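DNA endonuclease I-CeuI (Chlamydomonas eugametos, PDB 2EX5) cleaves DNA as a homodimeric, magnesium-dependent LAGLIDADG homing endonuclease, recognising a degenerate site of 17-19 base pairs and making the staggered cut needed for intron homing. Local coordinates at residues C[1-9]-C[113-121]; C[152-163]-C[177-187]. The protein carries 1 engineered substitution. All coordinates share one frame; numbering follows the deposited sequence.

The two contacts lie on opposite sides of the centre of the chain, their centres about 32 Å apart, and have no residue or secondary-structure element in common. Both are partly buried, contact 2 the more enclosed, with six of twelve touching residues buried against two of seven. Contact 1 fixes the irregular N-terminal arm to the loop leading into strand 118-123 through one backbone hydrogen bond and an alanine-centred apolar patch. In contact 2 two nearly antiparallel helices interlock through largely apolar side chains and, at one end, an arginine bonded to a main-chain carbonyl. Both border the DNA: a serine beyond the interface of contact 1 bonds a phosphate, as do an arginine (weakly) and a backbone N-H in contact 2.

Contact 1: residues C[1-9]-C[113-121]; sequences ILKPGEKLP and SGSNATLVL. With nucleotides of chain A.
In Asn116 the first torsion sets CG beside the backbone N (chi1 -66°), which brings the amide to Gly5 and Lys7 of the arm of residues 1-9; Leu2 likewise has CG beside its backbone N (chi1 -50°), and this carries CD1 to the methyl of Ala117. The Leu8 and Ala117 CB atoms meet at 3.8 Å. Next to them runs the one hydrogen bond between the segments, from Leu8 N to Asn116 O (3.0 Å), in which the donor sits above the carbonyl plane, 43° out of it. The same oxygen also receives a CA-H...O contact from Lys7, with Lys7 CA to Asn116 O at 3.3 Å. Beside Leu8, Leu2 CD1 comes to 4.0 Å from Ala117 CB, which therefore touches two leucines as well as the Glu6 carbonyl. The Asn116 amide lies alongside the turn: its ND2 is 3.6 Å from Gly5 CA, and its OD1 is near CG of Lys7, whose chain crosses it at about a right angle. The arm is folded by a type II turn from Lys3 to Glu6, reinforced by a bond of 2.8 Å from Lys3 N to Glu6 OE1. In the other segment, Ser115 OG accepts from Thr118 N in an ST motif, and Ser113 OG donates to OP2 of DG9 of chain A. Leu2 and Ala117 both pack on His90 of strand 79-90. The N-terminal arm thus packs against the connection between strands 108-111 and 118-123, at one end of the antiparallel, DNA-contacting sheet of the LAGLIDADG fold.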
# COMPACT_ATOMS: atom_id res chain seq x y z
N ILE C 1 -15.26 -1.16 12.92
CA ILE C 1 -13.79 -0.69 12.98
C ILE C 1 -13.01 -1.30 14.15
O ILE C 1 -13.10 -0.85 15.29
CB ILE C 1 -13.61 0.91 12.88
CG1 ILE C 1 -14.12 1.43 11.53
CG2 ILE C 1 -12.13 1.36 13.05
CD1 ILE C 1 -14.63 2.86 11.60
N LEU C 2 -12.24 -2.32 13.86
CA LEU C 2 -11.33 -2.91 14.85
C LEU C 2 -10.08 -2.06 15.17
O LEU C 2 -9.43 -1.53 14.24
CB LEU C 2 -10.95 -4.34 14.41
CG LEU C 2 -12.24 -5.10 14.05
CD1 LEU C 2 -11.91 -6.46 13.47
CD2 LEU C 2 -13.16 -5.25 15.28
N LYS C 3 -9.76 -1.95 16.48
CA LYS C 3 -8.56 -1.29 17.01
C LYS C 3 -7.41 -2.19 16.78
O LYS C 3 -7.60 -3.39 16.67
CB LYS C 3 -8.68 -0.99 18.55
CG LYS C 3 -9.81 0.01 18.93
CD LYS C 3 -10.04 0.20 20.48
CE LYS C 3 -10.76 -1.02 21.24
NZ LYS C 3 -12.26 -1.05 21.09
N PRO C 4 -6.18 -1.65 16.75
CA PRO C 4 -4.99 -2.49 16.74
C PRO C 4 -5.03 -3.55 17.82
O PRO C 4 -5.21 -3.20 18.98
CB PRO C 4 -3.86 -1.49 17.05
CG PRO C 4 -4.36 -0.24 16.47
CD PRO C 4 -5.81 -0.22 16.78
N GLY C 5 -4.90 -4.81 17.46
CA GLY C 5 -4.75 -5.92 18.41
C GLY C 5 -6.03 -6.69 18.64
O GLY C 5 -6.02 -7.76 19.24
N GLU C 6 -7.13 -6.12 18.16
CA GLU C 6 -8.45 -6.76 18.08
C GLU C 6 -8.55 -7.80 16.95
O GLU C 6 -8.45 -7.43 15.77
CB GLU C 6 -9.52 -5.70 17.81
CG GLU C 6 -10.05 -4.94 19.02
CD GLU C 6 -11.37 -4.24 18.70
OE1 GLU C 6 -11.32 -3.02 18.56
OE2 GLU C 6 -12.45 -4.89 18.58
N LYS C 7 -8.75 -9.07 17.29
CA LYS C 7 -8.92 -10.11 16.31
C LYS C 7 -10.31 -9.89 15.69
O LYS C 7 -11.15 -9.36 16.35
CB LYS C 7 -8.78 -11.50 16.93
CG LYS C 7 -7.39 -11.87 17.35
CD LYS C 7 -7.18 -13.38 17.32
CE LYS C 7 -7.73 -14.09 18.55
NZ LYS C 7 -8.43 -15.36 18.17
N LEU C 8 -10.48 -10.19 14.40
CA LEU C 8 -11.79 -10.25 13.76
C LEU C 8 -12.62 -11.34 14.49
O LEU C 8 -12.15 -12.44 14.70
CB LEU C 8 -11.57 -10.63 12.28
CG LEU C 8 -12.53 -10.61 11.11
CD1 LEU C 8 -13.11 -11.91 11.04
CD2 LEU C 8 -13.61 -9.55 11.17
N PRO C 9 -13.84 -11.02 14.91
CA PRO C 9 -14.44 -12.00 15.85
C PRO C 9 -14.86 -13.29 15.15
O PRO C 9 -15.08 -13.31 13.94
CB PRO C 9 -15.63 -11.25 16.42
CG PRO C 9 -16.04 -10.34 15.25
CD PRO C 9 -14.75 -9.90 14.62
N SER C 113 -4.72 -16.49 7.32
CA SER C 113 -4.33 -17.36 8.38
C SER C 113 -3.25 -16.72 9.25
O SER C 113 -2.26 -16.18 8.73
CB SER C 113 -3.84 -18.65 7.74
OG SER C 113 -3.03 -19.35 8.65
N GLY C 114 -3.45 -16.77 10.55
CA GLY C 114 -2.54 -16.28 11.58
C GLY C 114 -2.43 -14.78 11.69
O GLY C 114 -1.38 -14.22 12.04
N SER C 115 -3.51 -14.07 11.37
CA SER C 115 -3.42 -12.62 11.50
C SER C 115 -4.56 -12.26 12.42
O SER C 115 -5.50 -13.01 12.46
CB SER C 115 -3.54 -11.90 10.13
OG SER C 115 -4.84 -12.05 9.64
N ASN C 116 -4.45 -11.14 13.12
CA ASN C 116 -5.55 -10.53 13.89
C ASN C 116 -6.80 -10.46 13.07
O ASN C 116 -7.77 -11.08 13.42
CB ASN C 116 -5.15 -9.20 14.56
CG ASN C 116 -4.08 -9.43 15.64
OD1 ASN C 116 -3.79 -10.57 16.00
ND2 ASN C 116 -3.48 -8.36 16.14
N ALA C 117 -6.73 -9.80 11.91
CA ALA C 117 -7.97 -9.31 11.24
C ALA C 117 -7.71 -8.92 9.76
O ALA C 117 -8.55 -8.22 9.07
CB ALA C 117 -8.64 -8.20 12.08
N THR C 118 -6.62 -9.49 9.23
CA THR C 118 -6.43 -9.30 7.80
C THR C 118 -7.10 -10.21 6.79
O THR C 118 -7.19 -11.40 6.95
CB THR C 118 -4.98 -9.01 7.33
OG1 THR C 118 -4.48 -10.11 6.63
CG2 THR C 118 -4.06 -8.58 8.38
N LEU C 119 -7.44 -9.65 5.67
CA LEU C 119 -8.15 -10.42 4.66
C LEU C 119 -7.31 -10.46 3.40
O LEU C 119 -6.55 -9.58 3.25
CB LEU C 119 -9.46 -9.62 4.39
CG LEU C 119 -10.81 -10.00 5.07
CD1 LEU C 119 -10.77 -10.84 6.45
CD2 LEU C 119 -11.93 -8.90 5.02
N VAL C 120 -7.47 -11.41 2.49
CA VAL C 120 -6.66 -11.52 1.30
C VAL C 120 -7.65 -11.81 0.25
O VAL C 120 -8.50 -12.66 0.45
CB VAL C 120 -5.60 -12.66 1.35
CG1 VAL C 120 -4.80 -12.72 0.05
CG2 VAL C 120 -4.66 -12.36 2.42
N LEU C 121 -7.57 -11.13 -0.89
CA LEU C 121 -8.32 -11.51 -2.04
C LEU C 121 -7.35 -12.16 -3.04
O LEU C 121 -6.29 -11.62 -3.33
CB LEU C 121 -9.03 -10.23 -2.60
CG LEU C 121 -9.48 -10.09 -4.07
CD1 LEU C 121 -10.08 -11.23 -4.66
CD2 LEU C 121 -10.46 -9.00 -4.13
P DG A 9 -4.69 -22.90 8.35
OP1 DG A 9 -4.84 -24.11 9.23
OP2 DG A 9 -5.16 -21.58 8.86
O5' DG A 9 -3.14 -22.89 7.84
C5' DG A 9 -2.52 -24.19 7.62
C4' DG A 9 -1.09 -24.05 7.20
O4' DG A 9 -0.91 -23.51 5.84
C3' DG A 9 -0.38 -23.10 8.15
O3' DG A 9 0.86 -23.77 8.42
C2' DG A 9 -0.18 -21.81 7.33
C1' DG A 9 -0.17 -22.29 5.86
N9 DG A 9 -0.70 -21.25 4.92
C8 DG A 9 -1.99 -20.71 4.93
N7 DG A 9 -2.19 -19.80 4.04
C5 DG A 9 -0.94 -19.70 3.37
C6 DG A 9 -0.44 -18.92 2.26
O6 DG A 9 -1.01 -18.04 1.57
N1 DG A 9 0.96 -19.12 1.95
C2 DG A 9 1.77 -20.01 2.57
N2 DG A 9 3.10 -20.03 2.12
N3 DG A 9 1.27 -20.81 3.56
C4 DG A 9 -0.02 -20.60 3.93
P DT A 10 1.71 -23.21 9.65
OP1 DT A 10 2.24 -24.36 10.35
OP2 DT A 10 0.83 -22.19 10.30
O5' DT A 10 2.91 -22.46 8.88
C5' DT A 10 3.65 -23.10 7.88
C4' DT A 10 4.48 -22.02 7.20
O4' DT A 10 3.82 -21.14 6.23
C3' DT A 10 5.19 -21.07 8.18
O3' DT A 10 6.62 -21.36 7.99
C2' DT A 10 4.75 -19.64 7.81
C1' DT A 10 4.32 -19.78 6.36
N1 DT A 10 3.26 -18.88 5.91
C2 DT A 10 3.47 -17.96 4.89
O2 DT A 10 4.52 -17.82 4.34
N3 DT A 10 2.42 -17.15 4.52
C4 DT A 10 1.16 -17.22 5.08
O4 DT A 10 0.28 -16.51 4.66
C5 DT A 10 1.01 -18.14 6.19
C7 DT A 10 -0.13 -17.96 7.11
C6 DT A 10 2.02 -18.92 6.56

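Contact 2: residues C[152-163]-C[177-187]; sequences RVANFKALLELF and KILPIWDQMRK. With nucleotides of chain B.
Ile181 is the main bump of this helix pair, a knob set into a hole formed by Asn155, Ala158, Leu159 and Leu162. The helices run almost antiparallel (155°) with their axes 10.2 Å apart at closest approach. Ile181 CG2 lies against the Asn155 side, with CB of that residue 4.0 Å away, and CD1 points between Ala158 and Leu162; the modelled overlap with Leu159 CD2 is doubtful. One turn earlier, Ile178 uses every branch: CG2 meets Leu159 CD1 at 3.9 Å, CG1 slides past Leu162 CG, and CD1 touches Phe163 CE1. Met185 fills the next hollow, its SD 3.6 Å from Asn155 CB. With chi3 at 66° the chain bends and lays CE over one face of the Arg152 guanidinium. That group gives a bond from NH2 to Met185 O (2.8 Å), with the acceptor near the guanidinium plane, while NH1 bonds weakly to OP2 of DC18 of chain B. Lys187 N donates to the OP1 of that phosphate at 2.8 Å. Replacing Arg152 by an alanine is likely to leave Met185 O without its charged donor, remove the weak link to the phosphate and open a gap under the Met185 methyl. The paired helices rest on the sheet, with Leu159 and Met185 on Ile67 of strand 63-71 and Ile178 on Val81 of strand 79-90, while Phe156 reaches helix 126-141.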
# COMPACT_ATOMS: atom_id res chain seq x y z
N ARG C 152 7.12 -6.62 -14.00
CA ARG C 152 6.51 -7.84 -13.38
C ARG C 152 5.25 -8.19 -14.13
O ARG C 152 4.97 -9.31 -14.46
CB ARG C 152 6.18 -7.62 -11.91
CG ARG C 152 7.38 -7.50 -11.04
CD ARG C 152 6.99 -7.39 -9.56
NE ARG C 152 6.50 -8.64 -9.01
CZ ARG C 152 7.26 -9.64 -8.53
NH1 ARG C 152 6.69 -10.73 -8.01
NH2 ARG C 152 8.58 -9.57 -8.56
N VAL C 153 4.48 -7.18 -14.47
CA VAL C 153 3.30 -7.40 -15.35
C VAL C 153 3.69 -8.08 -16.68
O VAL C 153 2.96 -9.02 -17.14
CB VAL C 153 2.45 -6.06 -15.62
CG1 VAL C 153 1.41 -6.27 -16.76
CG2 VAL C 153 1.72 -5.59 -14.28
N ALA C 154 4.80 -7.64 -17.32
CA ALA C 154 5.07 -8.18 -18.65
C ALA C 154 5.51 -9.62 -18.47
O ALA C 154 5.18 -10.54 -19.22
CB ALA C 154 6.22 -7.34 -19.36
N ASN C 155 6.32 -9.83 -17.48
CA ASN C 155 6.81 -11.20 -17.21
C ASN C 155 5.75 -12.19 -16.72
O ASN C 155 5.79 -13.35 -17.12
CB ASN C 155 7.81 -11.06 -16.04
CG ASN C 155 9.19 -10.77 -16.52
OD1 ASN C 155 10.00 -10.19 -15.80
ND2 ASN C 155 9.45 -11.12 -17.74
N PHE C 156 4.84 -11.75 -15.83
CA PHE C 156 3.65 -12.54 -15.52
C PHE C 156 2.91 -12.95 -16.76
O PHE C 156 2.56 -14.14 -17.00
CB PHE C 156 2.71 -11.68 -14.60
CG PHE C 156 1.84 -12.49 -13.69
CD1 PHE C 156 0.54 -12.84 -14.06
CD2 PHE C 156 2.31 -12.91 -12.49
CE1 PHE C 156 -0.28 -13.53 -13.19
CE2 PHE C 156 1.49 -13.63 -11.62
CZ PHE C 156 0.24 -13.91 -11.94
N LYS C 157 2.64 -11.97 -17.59
CA LYS C 157 1.91 -12.21 -18.86
C LYS C 157 2.68 -13.18 -19.77
O LYS C 157 2.07 -14.02 -20.48
CB LYS C 157 1.62 -10.88 -19.57
CG LYS C 157 0.82 -11.01 -20.91
CD LYS C 157 0.80 -9.61 -21.60
CE LYS C 157 -0.25 -9.51 -22.74
NZ LYS C 157 -0.49 -7.99 -23.26
N ALA C 158 4.03 -13.07 -19.77
CA ALA C 158 4.88 -13.96 -20.65
C ALA C 158 4.73 -15.39 -20.20
O ALA C 158 4.62 -16.28 -21.00
CB ALA C 158 6.38 -13.51 -20.56
N LEU C 159 4.65 -15.61 -18.90
CA LEU C 159 4.47 -16.96 -18.30
C LEU C 159 3.16 -17.53 -18.62
O LEU C 159 3.08 -18.69 -18.94
CB LEU C 159 4.46 -16.94 -16.77
CG LEU C 159 5.76 -17.20 -16.07
CD1 LEU C 159 6.55 -18.42 -16.67
CD2 LEU C 159 6.46 -15.92 -16.09
N LEU C 160 2.13 -16.72 -18.50
CA LEU C 160 0.77 -17.18 -18.77
C LEU C 160 0.69 -17.69 -20.23
O LEU C 160 -0.01 -18.68 -20.49
CB LEU C 160 -0.28 -16.10 -18.44
CG LEU C 160 -1.09 -15.89 -17.11
CD1 LEU C 160 -0.75 -16.64 -15.93
CD2 LEU C 160 -1.35 -14.43 -16.74
N GLU C 161 1.42 -17.04 -21.16
CA GLU C 161 1.33 -17.40 -22.62
C GLU C 161 2.10 -18.65 -22.87
O GLU C 161 1.66 -19.46 -23.62
CB GLU C 161 1.80 -16.27 -23.56
CG GLU C 161 1.12 -14.89 -23.25
CD GLU C 161 1.52 -13.70 -24.26
OE1 GLU C 161 2.14 -14.00 -25.34
OE2 GLU C 161 1.19 -12.50 -23.97
N LEU C 162 3.27 -18.79 -22.25
CA LEU C 162 4.01 -20.06 -22.20
C LEU C 162 3.15 -21.24 -21.73
O LEU C 162 3.14 -22.28 -22.35
CB LEU C 162 5.24 -19.93 -21.25
CG LEU C 162 6.64 -19.43 -21.71
CD1 LEU C 162 7.14 -19.99 -23.07
CD2 LEU C 162 6.81 -17.92 -21.65
N PHE C 163 2.43 -21.08 -20.60
CA PHE C 163 1.58 -22.15 -20.07
C PHE C 163 0.48 -22.52 -21.01
O PHE C 163 0.20 -23.69 -21.15
CB PHE C 163 0.92 -21.80 -18.70
CG PHE C 163 1.89 -21.49 -17.62
CD1 PHE C 163 3.02 -22.30 -17.40
CD2 PHE C 163 1.68 -20.43 -16.78
CE1 PHE C 163 3.92 -22.05 -16.38
CE2 PHE C 163 2.58 -20.19 -15.77
CZ PHE C 163 3.72 -20.99 -15.57
N LYS C 177 13.16 -21.20 -20.85
CA LYS C 177 12.27 -20.04 -20.81
C LYS C 177 11.47 -19.87 -19.45
O LYS C 177 11.60 -18.85 -18.81
CB LYS C 177 11.40 -19.99 -22.07
CG LYS C 177 12.19 -19.36 -23.33
CD LYS C 177 11.46 -19.60 -24.72
CE LYS C 177 12.41 -19.73 -25.98
NZ LYS C 177 13.88 -20.09 -25.71
N ILE C 178 10.74 -20.87 -18.96
CA ILE C 178 9.92 -20.71 -17.75
C ILE C 178 10.66 -20.38 -16.45
O ILE C 178 10.40 -19.34 -15.80
CB ILE C 178 8.95 -21.89 -17.59
CG1 ILE C 178 7.98 -21.90 -18.80
CG2 ILE C 178 8.29 -21.89 -16.18
CD1 ILE C 178 6.86 -23.01 -18.70
N LEU C 179 11.61 -21.23 -16.09
CA LEU C 179 12.31 -21.10 -14.82
C LEU C 179 13.09 -19.78 -14.70
O LEU C 179 13.08 -19.12 -13.62
CB LEU C 179 13.20 -22.33 -14.59
CG LEU C 179 12.84 -23.44 -13.61
CD1 LEU C 179 11.41 -23.32 -12.99
CD2 LEU C 179 13.14 -24.88 -14.11
N PRO C 180 13.75 -19.36 -15.80
CA PRO C 180 14.44 -18.06 -15.74
C PRO C 180 13.53 -16.88 -15.52
O PRO C 180 13.93 -15.96 -14.89
CB PRO C 180 15.11 -17.94 -17.14
CG PRO C 180 15.32 -19.33 -17.61
CD PRO C 180 14.00 -20.04 -17.11
N ILE C 181 12.32 -16.86 -16.05
CA ILE C 181 11.39 -15.76 -15.66
C ILE C 181 11.02 -15.85 -14.18
O ILE C 181 11.03 -14.83 -13.48
CB ILE C 181 10.06 -15.81 -16.49
CG1 ILE C 181 10.31 -15.49 -17.96
CG2 ILE C 181 9.08 -14.87 -15.89
CD1 ILE C 181 9.26 -16.19 -18.87
N TRP C 182 10.65 -17.05 -13.71
CA TRP C 182 10.43 -17.24 -12.26
C TRP C 182 11.52 -16.67 -11.38
O TRP C 182 11.28 -15.95 -10.42
CB TRP C 182 10.24 -18.72 -11.93
CG TRP C 182 10.58 -19.09 -10.47
CD1 TRP C 182 9.82 -18.88 -9.38
CD2 TRP C 182 11.73 -19.82 -10.01
NE1 TRP C 182 10.46 -19.30 -8.24
CE2 TRP C 182 11.60 -19.98 -8.62
CE3 TRP C 182 12.86 -20.35 -10.65
CZ2 TRP C 182 12.60 -20.63 -7.83
CZ3 TRP C 182 13.83 -21.03 -9.87
CH2 TRP C 182 13.69 -21.15 -8.49
N ASP C 183 12.76 -17.06 -11.73
CA ASP C 183 13.98 -16.65 -11.01
C ASP C 183 14.13 -15.13 -10.95
O ASP C 183 14.41 -14.59 -9.93
CB ASP C 183 15.24 -17.21 -11.79
CG ASP C 183 16.55 -16.72 -11.19
OD1 ASP C 183 16.74 -16.95 -9.99
OD2 ASP C 183 17.34 -16.08 -11.91
N GLN C 184 13.98 -14.44 -12.09
CA GLN C 184 14.07 -12.93 -12.19
C GLN C 184 12.96 -12.24 -11.37
O GLN C 184 13.15 -11.15 -10.80
CB GLN C 184 13.92 -12.53 -13.68
CG GLN C 184 15.15 -12.75 -14.54
CD GLN C 184 14.88 -13.08 -16.03
OE1 GLN C 184 15.60 -13.92 -16.63
NE2 GLN C 184 13.90 -12.39 -16.65
N MET C 185 11.79 -12.87 -11.26
CA MET C 185 10.70 -12.23 -10.45
C MET C 185 10.72 -12.54 -8.97
O MET C 185 9.85 -11.99 -8.18
CB MET C 185 9.34 -12.59 -10.98
CG MET C 185 9.22 -12.37 -12.47
SD MET C 185 7.60 -12.89 -12.98
CE MET C 185 6.63 -11.61 -12.08
N ARG C 186 11.69 -13.38 -8.54
CA ARG C 186 11.71 -13.70 -7.10
C ARG C 186 11.90 -12.54 -6.18
O ARG C 186 12.68 -11.64 -6.44
CB ARG C 186 12.68 -14.80 -6.74
CG ARG C 186 12.40 -16.09 -7.42
CD ARG C 186 13.44 -17.10 -6.96
NE ARG C 186 13.25 -17.49 -5.56
CZ ARG C 186 13.93 -18.47 -4.99
NH1 ARG C 186 14.93 -19.10 -5.68
NH2 ARG C 186 13.63 -18.78 -3.74
N LYS C 187 11.24 -12.53 -5.04
CA LYS C 187 11.43 -11.44 -4.09
C LYS C 187 11.88 -11.98 -2.73
O LYS C 187 12.35 -11.21 -1.85
CB LYS C 187 10.07 -10.82 -3.84
CG LYS C 187 9.91 -9.42 -4.17
CD LYS C 187 9.95 -9.16 -5.57
CE LYS C 187 10.83 -8.00 -5.76
NZ LYS C 187 10.82 -7.16 -4.57
P DC B 18 7.93 -13.92 -4.53
OP1 DC B 18 9.30 -14.41 -4.35
OP2 DC B 18 7.64 -13.04 -5.67
O5' DC B 18 6.89 -15.10 -4.79
C5' DC B 18 6.90 -16.53 -4.47
C4' DC B 18 7.02 -16.83 -2.97
O4' DC B 18 5.92 -16.21 -2.26
C3' DC B 18 6.88 -18.29 -2.58
O3' DC B 18 8.19 -18.87 -2.60
C2' DC B 18 6.25 -18.32 -1.16
C1' DC B 18 5.43 -17.05 -1.24
N1 DC B 18 3.86 -17.07 -1.37
C2 DC B 18 3.18 -17.59 -0.30
O2 DC B 18 3.93 -18.06 0.53
N3 DC B 18 1.79 -17.60 -0.22
C4 DC B 18 1.13 -17.04 -1.22
N4 DC B 18 -0.21 -17.09 -1.11
C5 DC B 18 1.78 -16.49 -2.37
C6 DC B 18 3.17 -16.52 -2.44
P DA B 17 5.34 -7.99 -3.41
OP1 DA B 17 6.60 -7.29 -3.72
OP2 DA B 17 4.27 -8.13 -4.44
O5' DA B 17 5.60 -9.52 -2.97
C5' DA B 17 6.71 -9.86 -1.99
C4' DA B 17 6.78 -11.38 -1.86
O4' DA B 17 5.62 -11.74 -1.02
C3' DA B 17 6.55 -12.11 -3.15
O3' DA B 17 7.58 -13.06 -3.24
C2' DA B 17 5.14 -12.78 -2.93
C1' DA B 17 5.06 -12.93 -1.43
N9 DA B 17 3.73 -13.22 -0.79
C8 DA B 17 2.43 -12.84 -1.18
N7 DA B 17 1.51 -13.29 -0.38
C5 DA B 17 2.21 -14.06 0.59
C6 DA B 17 1.84 -14.85 1.72
N6 DA B 17 0.59 -15.08 2.15
N1 DA B 17 2.82 -15.44 2.45
C2 DA B 17 4.12 -15.29 2.07
N3 DA B 17 4.62 -14.55 1.04
C4 DA B 17 3.59 -13.98 0.33